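PDB 3QTM: negative regulator of ofd1, which is required for correct translation termination, inhibits ofd1 directly and stabilises the transcription factor fragment Sre1N, probably by blocking its ofd1-accelerated degradation. Local coordinates for residues D17-S20 with Q21-L25; G24-E27 with M28-K32; T96-S99 with Y100-A104; L295-I298 with K299-L302; E318-N321 with A322-A326. All coordinates share one frame; numbering follows the deposited sequence.

Overall arrangement
Each of the five interactions lies within one helix, or at its N-terminal cap in interaction 3, and together they sample both ends of an all-helical, elongated chain. Interactions 1 and 2 follow one another on helix 15-34, share Gly24 and Leu25, and have centres about 11 Å apart. Interaction 3, on helix 97-110, comes next, its centre about 20 Å from that of interaction 2. Interactions 4 and 5, the former centred about 48 Å from interaction 1, use the consecutive helices 292-305 and 309-328, which touch: Lys299 NZ and Glu318 OE1 form a 2.8 Å salt bridge, and Ala296 packs on Ile323. Such side-by-side helix packing is what tetratricopeptide-type folds are built from.

Interaction 1 (D17-S20 with Q21-L25)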
# COMPACT_ATOMS: atom_id res chain seq x y z
N ASP A 17 20.30 7.08 21.38
CA ASP A 17 20.94 5.85 20.89
C ASP A 17 20.06 4.63 21.11
O ASP A 17 19.85 3.85 20.19
CB ASP A 17 22.29 5.63 21.57
CG ASP A 17 23.32 6.68 21.20
OD1 ASP A 17 23.31 7.13 20.03
OD2 ASP A 17 24.14 7.06 22.08
N ASN A 18 19.58 4.46 22.33
CA ASN A 18 18.62 3.43 22.70
C ASN A 18 17.45 3.32 21.72
O ASN A 18 17.05 2.23 21.32
CB ASN A 18 18.03 3.76 24.06
CG ASN A 18 18.57 2.90 25.15
OD1 ASN A 18 18.03 1.82 25.42
ND2 ASN A 18 19.61 3.38 25.83
N ILE A 19 16.88 4.46 21.36
CA ILE A 19 15.71 4.45 20.50
C ILE A 19 16.15 4.05 19.10
O ILE A 19 15.47 3.29 18.42
CB ILE A 19 14.97 5.81 20.52
CG1 ILE A 19 14.35 6.02 21.90
CG2 ILE A 19 13.92 5.89 19.42
CD1 ILE A 19 14.07 7.47 22.24
N SER A 20 17.31 4.54 18.69
CA SER A 20 17.87 4.17 17.42
C SER A 20 18.13 2.66 17.36
O SER A 20 17.93 2.02 16.32
CB SER A 20 19.17 4.95 17.17
OG SER A 20 19.75 4.54 15.96
N GLN A 21 18.56 2.07 18.47
CA GLN A 21 18.78 0.62 18.49
C GLN A 21 17.44 -0.12 18.45
O GLN A 21 17.32 -1.19 17.86
CB GLN A 21 19.62 0.20 19.70
CG GLN A 21 21.09 0.68 19.63
CD GLN A 21 21.76 0.39 18.28
OE1 GLN A 21 21.64 -0.71 17.72
NE2 GLN A 21 22.47 1.38 17.75
N LEU A 22 16.43 0.49 19.05
CA LEU A 22 15.09 -0.07 19.03
C LEU A 22 14.59 -0.20 17.59
O LEU A 22 14.08 -1.26 17.19
CB LEU A 22 14.16 0.79 19.89
CG LEU A 22 12.77 0.28 20.24
CD1 LEU A 22 12.86 -0.97 21.12
CD2 LEU A 22 11.98 1.41 20.93
N TRP A 23 14.76 0.86 16.81
CA TRP A 23 14.39 0.83 15.40
C TRP A 23 15.20 -0.21 14.64
O TRP A 23 14.68 -0.85 13.72
CB TRP A 23 14.55 2.22 14.75
CG TRP A 23 13.31 3.03 14.87
CD1 TRP A 23 13.05 4.02 15.77
CD2 TRP A 23 12.11 2.87 14.08
NE1 TRP A 23 11.77 4.51 15.58
CE2 TRP A 23 11.18 3.82 14.55
CE3 TRP A 23 11.74 2.03 13.02
CZ2 TRP A 23 9.90 3.96 14.00
CZ3 TRP A 23 10.48 2.17 12.47
CH2 TRP A 23 9.57 3.13 12.96
N GLY A 24 16.46 -0.36 15.02
CA GLY A 24 17.35 -1.31 14.38
C GLY A 24 16.84 -2.74 14.48
O GLY A 24 16.88 -3.48 13.51
N LEU A 25 16.37 -3.11 15.67
CA LEU A 25 15.76 -4.42 15.91
C LEU A 25 14.53 -4.64 15.03
O LEU A 25 14.38 -5.71 14.42
CB LEU A 25 15.37 -4.58 17.37
CG LEU A 25 16.53 -4.76 18.36
CD1 LEU A 25 16.03 -4.69 19.81
CD2 LEU A 25 17.28 -6.08 18.09
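Trp23 reaches back one helical turn to Ile19, and its side chain can be followed outward from the backbone. CB lies 3.7 Å from Ser20 O, already against the preceding turn. CG comes next, 4.2 Å from Ile19 O. Further out, CD1 brings the edge of the indole to Ile19 O at 3.7 Å, with the carbonyl oxygen near the ring plane. In one of the two conformers of Ile19, the same CD1 also meets Ile19 CG2 at 4.2 Å, a looser apolar touch in which the two side chains cross obliquely. Next to CD1, NE1 turns away and donates to Asp68 O, and Arg120 adds a cation-pi interaction with the ring.

Ile19 O also takes the backbone N of Trp23 at 3.0 Å, with a fairly straight N-H...O angle of 162°. The neighbouring bond from Gln21 N to Asp17 O is shorter, 2.8 Å, and there Gln21 CG lies against the same oxygen, 3.4 Å away. Leu22, on the buried side, turns to Phe69 and Ala72 of helix 67-82. The pattern is that of an i to i+4 alpha-helical turn whose apolar face packs against neighbouring helices, as in tetratricopeptide-like helical folds.

Interaction 2 (G24-E27 with M28-K32)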
# COMPACT_ATOMS: atom_id res chain seq x y z
N GLY A 24 16.46 -0.36 15.02
CA GLY A 24 17.35 -1.31 14.38
C GLY A 24 16.84 -2.74 14.48
O GLY A 24 16.88 -3.48 13.51
N LEU A 25 16.37 -3.11 15.67
CA LEU A 25 15.76 -4.42 15.91
C LEU A 25 14.53 -4.64 15.03
O LEU A 25 14.38 -5.71 14.42
CB LEU A 25 15.37 -4.58 17.37
CG LEU A 25 16.53 -4.76 18.36
CD1 LEU A 25 16.03 -4.69 19.81
CD2 LEU A 25 17.28 -6.08 18.09
N TYR A 26 13.66 -3.64 14.98
CA TYR A 26 12.47 -3.71 14.13
C TYR A 26 12.86 -3.87 12.66
O TYR A 26 12.27 -4.68 11.95
CB TYR A 26 11.57 -2.49 14.30
CG TYR A 26 10.37 -2.55 13.38
CD1 TYR A 26 9.31 -3.42 13.63
CD2 TYR A 26 10.33 -1.80 12.22
CE1 TYR A 26 8.22 -3.51 12.76
CE2 TYR A 26 9.26 -1.88 11.35
CZ TYR A 26 8.21 -2.73 11.63
OH TYR A 26 7.15 -2.78 10.74
N GLU A 27 13.84 -3.09 12.21
CA GLU A 27 14.26 -3.09 10.81
C GLU A 27 14.80 -4.45 10.41
O GLU A 27 14.48 -4.98 9.35
CB GLU A 27 15.30 -1.99 10.57
CG GLU A 27 14.69 -0.58 10.57
CD GLU A 27 15.70 0.51 10.94
OE1 GLU A 27 16.88 0.19 11.13
OE2 GLU A 27 15.29 1.70 11.05
N MSE A 28 15.61 -5.02 11.28
CA MSE A 28 16.12 -6.37 11.09
C MSE A 28 14.99 -7.39 10.98
O MSE A 28 15.08 -8.33 10.19
CB MSE A 28 17.02 -6.75 12.25
CG MSE A 28 18.47 -6.51 12.01
SE MSE A 28 19.50 -7.56 13.29
CE MSE A 28 19.52 -6.24 14.73
N SER A 29 13.96 -7.24 11.81
CA SER A 29 12.82 -8.15 11.73
C SER A 29 12.20 -8.09 10.33
O SER A 29 11.75 -9.10 9.80
CB SER A 29 11.77 -7.85 12.81
OG SER A 29 10.87 -6.86 12.36
N ARG A 30 12.21 -6.91 9.71
CA ARG A 30 11.66 -6.77 8.36
C ARG A 30 12.57 -7.39 7.29
O ARG A 30 12.08 -7.92 6.30
CB ARG A 30 11.34 -5.30 8.03
CG ARG A 30 10.47 -4.57 9.07
CD ARG A 30 9.22 -5.38 9.45
NE ARG A 30 8.20 -5.34 8.40
CZ ARG A 30 7.03 -5.99 8.47
NH1 ARG A 30 6.73 -6.74 9.54
NH2 ARG A 30 6.16 -5.88 7.47
N GLU A 31 13.89 -7.34 7.50
CA GLU A 31 14.84 -8.00 6.60
C GLU A 31 14.67 -9.52 6.65
O GLU A 31 14.71 -10.19 5.62
CB GLU A 31 16.28 -7.63 6.96
CG GLU A 31 16.62 -6.16 6.78
CD GLU A 31 17.92 -5.76 7.47
OE1 GLU A 31 18.65 -6.66 7.96
OE2 GLU A 31 18.21 -4.54 7.53
N LYS A 32 14.51 -10.04 7.86
CA LYS A 32 14.25 -11.46 8.06
C LYS A 32 12.94 -11.90 7.39
O LYS A 32 12.87 -12.95 6.76
CB LYS A 32 14.21 -11.81 9.54
CG LYS A 32 15.58 -11.75 10.23
CD LYS A 32 16.52 -12.80 9.66
CE LYS A 32 17.95 -12.52 10.08
NZ LYS A 32 18.85 -13.63 9.69
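Tyr26 and Arg30, four residues apart on an alpha-helix of this tetratricopeptide-like fold, form the tightly packed part of the contact. Arg30 lays CG over one face of the phenol, 4.1 Å from the ring centroid and 26° off the normal, a CH-pi contact. A bend at chi2 (-50°) carries CD to 3.6 Å from Tyr26 CZ, and a second at chi3 turns NE and the guanidinium back toward the phenol oxygen. The guanidinium ends nearly parallel to the ring, the planes 6° apart, with that oxygen over one face, displaced toward the rim. NH2 and NH1 form salt bridges with Asp183 and Glu82. With Tyr26 cut back to an alanine, the stem of Arg30 would lose the ring it lies on, and its guanidinium is likely to be less firmly oriented.

The other side is looser. Selenomethionine Met28 is exposed, its chain folding back at chi3 so that CE only brushes Leu25 CD2 at 4.0 Å. Glu31 is exposed too, its OE2 6.1 Å from OE1 of Glu27, which meets Arg120. Back on the packed side, Tyr26 O is gripped by two donors: Arg30 N at 3.2 Å and, more closely, the hydroxyl of buried Ser29, whose OG donates to it at 2.6 Å.

Interaction 3 (T96-S99 with Y100-A104); sequences TEES and YIDAA
Tyr100 overlaps the preceding turn with the edge of its ring: CD1 lies 3.5 Å from Thr96 O, which sits in the ring plane. Its CB lies against the Glu97 carbonyl, at the same 3.5 Å from Glu97 O, while the ring reaches on to Val80 and Ser81 of helix 67-82 and to Phe84. The backbone bonds that Tyr100 N makes to Thr96 O and Glu97 O are both weak, consistent with a helix just beginning.

This is a helix N-terminus, and Thr96 is its N-cap. Thr96 OG1 accepts from Ser99 N at 3.0 Å, occupying an N-H of the first turn whose other bond here, to Thr96 O, is weak. Beyond the cap the bonding becomes regular, and Asp102 N points almost straight at Glu98 O, 2.9 Å away with an N-H...O angle of 173°. Asp102 CG lies against that same oxygen, 3.3 Å from Glu98 O.

Glu98 and Asp102 bring two acidic side chains to the same flank. With chi1 at -173°, Glu98 CG points away from the amide nitrogen and starts an extended chain, passing Asp102 OD2 at 4.2 Å. The carboxylate planes are turned 47° apart, and Glu98 OE2 stays 4.8 Å from Asp102 OD1. Lys132 of helix 119-142 bridges both acids, probably offsetting their mutual repulsion, and Arg139 is a second partner for Glu98. A leucine in place of Asp102 removes one of the two carboxylates that Lys132 bridges and would probably weaken the tie to helix 119-142. On the buried side Ile101 packs against Val135 of that same helix.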
# COMPACT_ATOMS: atom_id res chain seq x y z
N THR A 96 -5.11 -12.47 20.69
CA THR A 96 -5.63 -12.45 19.32
C THR A 96 -4.85 -11.49 18.42
O THR A 96 -4.27 -10.51 18.89
CB THR A 96 -7.10 -12.03 19.27
OG1 THR A 96 -7.23 -10.69 19.78
CG2 THR A 96 -7.98 -12.97 20.10
N GLU A 97 -4.88 -11.77 17.11
CA GLU A 97 -4.34 -10.84 16.13
C GLU A 97 -4.94 -9.43 16.33
O GLU A 97 -4.21 -8.43 16.39
CB GLU A 97 -4.61 -11.33 14.70
CG GLU A 97 -4.17 -10.34 13.63
CD GLU A 97 -4.71 -10.65 12.23
OE1 GLU A 97 -5.53 -11.58 12.08
OE2 GLU A 97 -4.31 -9.95 11.28
N GLU A 98 -6.26 -9.37 16.43
CA GLU A 98 -6.94 -8.08 16.54
C GLU A 98 -6.51 -7.29 17.78
O GLU A 98 -6.40 -6.07 17.74
CB GLU A 98 -8.47 -8.23 16.54
CG GLU A 98 -9.18 -6.87 16.47
CD GLU A 98 -10.69 -6.99 16.30
OE1 GLU A 98 -11.23 -8.09 16.53
OE2 GLU A 98 -11.34 -5.99 15.93
N SER A 99 -6.25 -7.98 18.87
CA SER A 99 -5.82 -7.28 20.07
C SER A 99 -4.44 -6.63 19.88
O SER A 99 -4.17 -5.56 20.42
CB SER A 99 -5.84 -8.21 21.27
OG SER A 99 -5.81 -7.45 22.47
N TYR A 100 -3.59 -7.25 19.07
CA TYR A 100 -2.29 -6.66 18.75
C TYR A 100 -2.42 -5.44 17.81
O TYR A 100 -1.64 -4.49 17.92
CB TYR A 100 -1.33 -7.73 18.20
CG TYR A 100 -0.59 -8.41 19.33
CD1 TYR A 100 -1.07 -9.59 19.90
CD2 TYR A 100 0.57 -7.84 19.88
CE1 TYR A 100 -0.41 -10.20 20.96
CE2 TYR A 100 1.23 -8.44 20.95
CZ TYR A 100 0.74 -9.61 21.48
OH TYR A 100 1.40 -10.20 22.53
N ILE A 101 -3.40 -5.45 16.91
CA ILE A 101 -3.69 -4.27 16.10
C ILE A 101 -4.18 -3.15 17.02
O ILE A 101 -3.71 -2.03 16.91
CB ILE A 101 -4.76 -4.56 15.02
CG1 ILE A 101 -4.27 -5.63 14.04
CG2 ILE A 101 -5.21 -3.27 14.30
CD1 ILE A 101 -5.37 -6.11 13.06
N ASP A 102 -5.13 -3.46 17.91
CA ASP A 102 -5.61 -2.48 18.90
C ASP A 102 -4.47 -1.89 19.72
O ASP A 102 -4.41 -0.67 19.96
CB ASP A 102 -6.63 -3.09 19.86
CG ASP A 102 -7.91 -3.55 19.16
OD1 ASP A 102 -8.19 -3.07 18.04
OD2 ASP A 102 -8.65 -4.38 19.75
N ALA A 103 -3.57 -2.75 20.20
CA ALA A 103 -2.42 -2.27 20.98
C ALA A 103 -1.52 -1.36 20.15
O ALA A 103 -1.08 -0.31 20.63
CB ALA A 103 -1.65 -3.44 21.55
N ALA A 104 -1.25 -1.75 18.90
CA ALA A 104 -0.47 -0.91 17.98
C ALA A 104 -1.06 0.49 17.85
O ALA A 104 -0.33 1.49 17.86
CB ALA A 104 -0.36 -1.57 16.60

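Interaction 4 (L295-I298 with K299-L302); sequences LADI and KMDL
Leu295 CD1 meets the aliphatic stem of Lys299 one turn on, 3.7 Å from its CE and 3.8 Å from its CG. Leu295 CG stands anti to the backbone N (chi1 169°), which tips the branch forward along the helix to meet the lysine. On another flank, selenomethionine Met300 bends at chi3, so that its CE curls back over the preceding turn and presses on Ala296 CB at 3.4 Å, tighter than usual for two carbons. Ile298 CG2 and Leu302 CD1 make a looser contact on the side facing Leu272 and Val276 of helix 262-285.

Polar atoms crowd the same methyl: Met300 CE lies 3.1 Å from Ala296 O and 3.3 Å from Asp297 OD1. Along the backbone, Lys299 N donates to Leu295 O at 2.9 Å with an angle of 167°, and the three following amides repeat this alpha-helical pattern. A water adds to this on the Asp297 side, donating to Asp297 O at 2.9 Å and, more weakly, to Asp301 OD1.

The charged ends reach neighbouring helices. Lys299 NZ pairs with Glu318 of helix 309-328, and Asp297 OD1 is hydrogen-bonded to Tyr337 OH of helix 335-343.

Lys299 therefore plays two parts: its methylenes pack like those of an apolar residue, while Glu318 probably offsets the charge of this buried lysine. The chemistry implies a helix packed among helices 262-285, 309-328 and 335-343, as in tetratricopeptide-like folds, by apolar contacts on some faces and by specific polar ties on others.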
# COMPACT_ATOMS: atom_id res chain seq x y z
N LEU A 295 0.72 -3.94 -21.48
CA LEU A 295 0.65 -2.78 -22.37
C LEU A 295 -0.49 -2.95 -23.36
O LEU A 295 -1.31 -2.05 -23.56
CB LEU A 295 1.99 -2.59 -23.11
CG LEU A 295 1.98 -1.58 -24.27
CD1 LEU A 295 1.50 -0.20 -23.80
CD2 LEU A 295 3.36 -1.48 -24.92
N ALA A 296 -0.56 -4.14 -23.96
CA ALA A 296 -1.62 -4.46 -24.90
C ALA A 296 -3.02 -4.22 -24.32
O ALA A 296 -3.88 -3.63 -24.98
CB ALA A 296 -1.48 -5.90 -25.39
N ASP A 297 -3.25 -4.66 -23.08
CA ASP A 297 -4.55 -4.48 -22.44
C ASP A 297 -4.90 -3.01 -22.24
O ASP A 297 -6.05 -2.61 -22.42
CB ASP A 297 -4.60 -5.19 -21.09
CG ASP A 297 -4.41 -6.70 -21.21
OD1 ASP A 297 -4.65 -7.26 -22.30
OD2 ASP A 297 -4.03 -7.32 -20.19
N ILE A 298 -3.92 -2.22 -21.84
CA ILE A 298 -4.13 -0.78 -21.66
C ILE A 298 -4.48 -0.11 -22.99
O ILE A 298 -5.39 0.70 -23.07
CB ILE A 298 -2.88 -0.13 -21.06
CG1 ILE A 298 -2.58 -0.72 -19.67
CG2 ILE A 298 -3.04 1.39 -20.98
CD1 ILE A 298 -1.22 -0.33 -19.11
N LYS A 299 -3.75 -0.47 -24.04
CA LYS A 299 -4.02 0.07 -25.36
C LYS A 299 -5.41 -0.34 -25.88
O LYS A 299 -6.09 0.45 -26.53
CB LYS A 299 -2.93 -0.36 -26.34
CG LYS A 299 -1.56 0.23 -26.01
CD LYS A 299 -1.52 1.75 -26.25
CE LYS A 299 -0.10 2.30 -26.07
NZ LYS A 299 -0.01 3.77 -26.33
N MSE A 300 -5.81 -1.57 -25.58
CA MSE A 300 -7.13 -2.05 -25.99
C MSE A 300 -8.26 -1.34 -25.26
O MSE A 300 -9.32 -1.10 -25.83
CB MSE A 300 -7.24 -3.56 -25.78
CG MSE A 300 -6.54 -4.38 -26.84
SE MSE A 300 -6.55 -6.30 -26.42
CE MSE A 300 -4.85 -6.49 -25.52
N ASP A 301 -8.01 -0.98 -24.00
CA ASP A 301 -8.93 -0.12 -23.25
C ASP A 301 -9.02 1.28 -23.87
O ASP A 301 -10.10 1.86 -23.98
CB ASP A 301 -8.49 -0.01 -21.79
CG ASP A 301 -8.81 -1.26 -20.98
OD1 ASP A 301 -9.75 -2.01 -21.36
OD2 ASP A 301 -8.14 -1.50 -19.95
N LEU A 302 -7.88 1.83 -24.27
CA LEU A 302 -7.87 3.09 -24.99
C LEU A 302 -8.68 3.01 -26.29
O LEU A 302 -9.48 3.90 -26.59
CB LEU A 302 -6.43 3.53 -25.28
CG LEU A 302 -5.77 4.16 -24.05
CD1 LEU A 302 -4.25 4.21 -24.19
CD2 LEU A 302 -6.35 5.54 -23.81
O HOH W 1 -8.19 -4.53 -22.11

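Interaction 5 (E318-N321 with A322-A326); sequences EACN and AIKEA
Glu318 begins the walk: its carbonyl oxygen accepts from Ala322 N, while Ala322 CB closes on that same oxygen at 3.4 Å. Its carboxylate leaves this turn altogether for its partner Lys299 on helix 292-305. Ala319 follows, its oxygen accepting from Ile323 N at 3.0 Å in a nearly straight bond of 170°. Ile323 CG1 presses on the same Ala319 O at 3.1 Å, and the rest of its side chain turns to Tyr337, Phe340 and Val341 of helix 335-343.

Cys320 comes next. Its SG, anti to the backbone N (chi1 -169°), is approached by the end of Lys324, whose chain bends at chi3 and chi4 to curl NZ back to 3.8 Å from the sulfur. Asn321 closes the segment: its OD1 is 3.7 Å from that same NZ, the two side chains crossing, and its backbone oxygen accepts from Glu325 N at 2.8 Å.

At these separations the ammonium only hovers near the sulfur and the amide oxygen, so the hold is presumably electrostatic and loose. The chemistry thus implies a two-sided alpha-helix in this tetratricopeptide-like fold: small and branched apolar residues fix it to its neighbours, while Asn321, Lys324 and Glu325 give an exposed polar side.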
# COMPACT_ATOMS: atom_id res chain seq x y z
N GLU A 318 -0.79 -0.69 -31.90
CA GLU A 318 0.13 -0.80 -30.76
C GLU A 318 -0.12 -2.08 -29.94
O GLU A 318 0.82 -2.77 -29.56
CB GLU A 318 0.08 0.44 -29.87
CG GLU A 318 0.69 1.68 -30.52
CD GLU A 318 0.72 2.89 -29.59
OE1 GLU A 318 -0.36 3.27 -29.09
OE2 GLU A 318 1.81 3.45 -29.37
N ALA A 319 -1.38 -2.40 -29.68
CA ALA A 319 -1.71 -3.62 -28.96
C ALA A 319 -1.26 -4.86 -29.73
O ALA A 319 -0.69 -5.80 -29.15
CB ALA A 319 -3.20 -3.68 -28.66
N CYS A 320 -1.51 -4.87 -31.03
CA CYS A 320 -1.16 -6.01 -31.87
C CYS A 320 0.34 -6.25 -31.92
O CYS A 320 0.81 -7.39 -31.82
CB CYS A 320 -1.69 -5.80 -33.28
SG CYS A 320 -1.58 -7.28 -34.28
N ASN A 321 1.10 -5.17 -32.09
CA ASN A 321 2.55 -5.26 -32.11
C ASN A 321 3.07 -5.81 -30.79
O ASN A 321 3.98 -6.64 -30.77
CB ASN A 321 3.18 -3.88 -32.36
CG ASN A 321 3.03 -3.41 -33.80
OD1 ASN A 321 2.67 -4.19 -34.69
ND2 ASN A 321 3.31 -2.14 -34.03
N ALA A 322 2.50 -5.32 -29.69
CA ALA A 322 2.92 -5.74 -28.36
C ALA A 322 2.70 -7.24 -28.21
O ALA A 322 3.62 -7.96 -27.81
CB ALA A 322 2.15 -4.97 -27.29
N ILE A 323 1.50 -7.69 -28.54
CA ILE A 323 1.14 -9.10 -28.47
C ILE A 323 2.02 -9.98 -29.38
O ILE A 323 2.53 -11.01 -28.95
CB ILE A 323 -0.33 -9.31 -28.85
CG1 ILE A 323 -1.23 -8.56 -27.87
CG2 ILE A 323 -0.68 -10.81 -28.89
CD1 ILE A 323 -2.71 -8.65 -28.21
N LYS A 324 2.20 -9.55 -30.62
CA LYS A 324 3.06 -10.28 -31.55
C LYS A 324 4.51 -10.36 -31.07
O LYS A 324 5.16 -11.40 -31.20
CB LYS A 324 3.03 -9.65 -32.95
CG LYS A 324 2.29 -10.48 -34.01
CD LYS A 324 2.70 -10.09 -35.44
CE LYS A 324 1.73 -9.09 -36.10
NZ LYS A 324 1.91 -7.66 -35.67
N GLU A 325 5.02 -9.25 -30.53
CA GLU A 325 6.38 -9.25 -30.00
C GLU A 325 6.52 -10.15 -28.76
O GLU A 325 7.54 -10.80 -28.57
CB GLU A 325 6.81 -7.83 -29.66
CG GLU A 325 8.22 -7.77 -29.11
CD GLU A 325 8.57 -6.41 -28.55
OE1 GLU A 325 7.78 -5.45 -28.73
OE2 GLU A 325 9.65 -6.29 -27.91
N ALA A 326 5.49 -10.16 -27.91
CA ALA A 326 5.48 -11.04 -26.76
C ALA A 326 5.59 -12.50 -27.22
O ALA A 326 6.46 -13.23 -26.76
CB ALA A 326 4.21 -10.84 -25.96